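Glycosyl transferase (Staphylococcus aureus, PDB 5TZJ) is a glycosyl transferase with a family 2 glycosyl transferase domain and a TarS-type linker domain. Local coordinates at residues D308-N311 / Y312-V315. Sequence-based numbering, arbitrary orientation.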
# COMPACT_ATOMS: atom_id res chain seq x y z
N ASP A 308 -11.64 -17.63 16.68
CA ASP A 308 -12.71 -17.62 17.68
C ASP A 308 -13.52 -16.33 17.48
O ASP A 308 -13.27 -15.33 18.16
CB ASP A 308 -12.09 -17.71 19.10
CG ASP A 308 -13.13 -17.70 20.22
OD1 ASP A 308 -14.35 -17.49 19.99
OD2 ASP A 308 -12.70 -17.91 21.38
N ILE A 309 -14.52 -16.37 16.59
CA ILE A 309 -15.23 -15.12 16.24
C ILE A 309 -16.07 -14.60 17.42
O ILE A 309 -16.22 -13.39 17.61
CB ILE A 309 -16.08 -15.35 14.99
CG1 ILE A 309 -16.70 -14.01 14.56
CG2 ILE A 309 -17.15 -16.42 15.26
CD1 ILE A 309 -15.69 -12.98 14.00
N ASP A 310 -16.64 -15.50 18.21
CA ASP A 310 -17.49 -15.05 19.29
C ASP A 310 -16.70 -14.20 20.29
O ASP A 310 -17.16 -13.12 20.67
CB ASP A 310 -18.11 -16.26 19.98
CG ASP A 310 -19.26 -16.86 19.18
OD1 ASP A 310 -19.74 -16.23 18.20
OD2 ASP A 310 -19.69 -17.96 19.54
N ASN A 311 -15.50 -14.65 20.67
CA ASN A 311 -14.63 -13.84 21.54
C ASN A 311 -13.98 -12.67 20.80
O ASN A 311 -13.85 -11.57 21.39
CB ASN A 311 -13.57 -14.74 22.20
CG ASN A 311 -14.10 -15.36 23.54
OD1 ASN A 311 -14.74 -14.68 24.30
ND2 ASN A 311 -13.86 -16.66 23.78
N TYR A 312 -13.65 -12.83 19.51
CA TYR A 312 -13.17 -11.66 18.76
C TYR A 312 -14.23 -10.56 18.77
O TYR A 312 -13.93 -9.38 19.02
CB TYR A 312 -12.81 -12.08 17.32
CG TYR A 312 -12.03 -11.04 16.58
CD1 TYR A 312 -12.63 -9.88 16.09
CD2 TYR A 312 -10.66 -11.23 16.37
CE1 TYR A 312 -11.81 -8.86 15.40
CE2 TYR A 312 -9.87 -10.27 15.66
CZ TYR A 312 -10.45 -9.12 15.18
OH TYR A 312 -9.57 -8.22 14.54
N ARG A 313 -15.48 -10.94 18.49
CA ARG A 313 -16.57 -9.96 18.42
C ARG A 313 -16.87 -9.34 19.77
O ARG A 313 -17.17 -8.14 19.85
CB ARG A 313 -17.83 -10.63 17.87
CG ARG A 313 -19.01 -9.68 17.67
CD ARG A 313 -20.28 -10.44 17.33
NE ARG A 313 -20.11 -11.29 16.20
CZ ARG A 313 -20.23 -12.62 16.20
NH1 ARG A 313 -20.55 -13.28 17.31
NH2 ARG A 313 -20.07 -13.29 15.06
N THR A 314 -16.85 -10.14 20.85
CA THR A 314 -16.98 -9.57 22.19
C THR A 314 -15.91 -8.51 22.45
O THR A 314 -16.20 -7.43 22.99
CB THR A 314 -16.93 -10.70 23.24
OG1 THR A 314 -18.12 -11.50 23.15
CG2 THR A 314 -16.82 -10.13 24.72
N VAL A 315 -14.67 -8.77 22.06
CA VAL A 315 -13.64 -7.74 22.24
C VAL A 315 -14.02 -6.45 21.51
O VAL A 315 -14.00 -5.35 22.09
CB VAL A 315 -12.28 -8.27 21.77
CG1 VAL A 315 -11.27 -7.13 21.64
CG2 VAL A 315 -11.75 -9.38 22.73
O HOH W 1 -19.86 -12.73 20.30
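D308 and Y312 meet through the first backbone bond of helix 309-321, Y312 N to D308 O at 2.9 Å. D308 is also the N-cap: its OD1 takes the amide of N311, with N311 N 3.1 Å away and well above the carboxylate plane, while OD2 receives N311 ND2 at 2.9 Å on its syn side. Both carboxylate oxygens are thus gripped by one residue, which fixes the rotation of the group. I309 O accepts from R313 N (2.7 Å) and also lies over one face of the R313 guanidinium. With its CG1 anti to the backbone N (chi1 -174°), the isoleucine lays that atom against R313 NH2, 3.5 Å off, slanting across the arginine. This is the capped first turn of a helix in the linker region, packed by Y312 and V315 against helix 298-305 and by I309 and Y312 against helix 271-282. D310 runs beside R313 and forms a salt bridge, OD1 to NH1 at 3.2 Å, on the anti side of the carboxylate; the bond is bent, with the carboxylate and guanidinium planes 56° apart. A water links D310 O to the same NH1, whereas NH2 bonds to Q271. N311 ends the series: its O accepts from V315 N at 3.0 Å and touches V315 CG2, and its OD1 is held by N339.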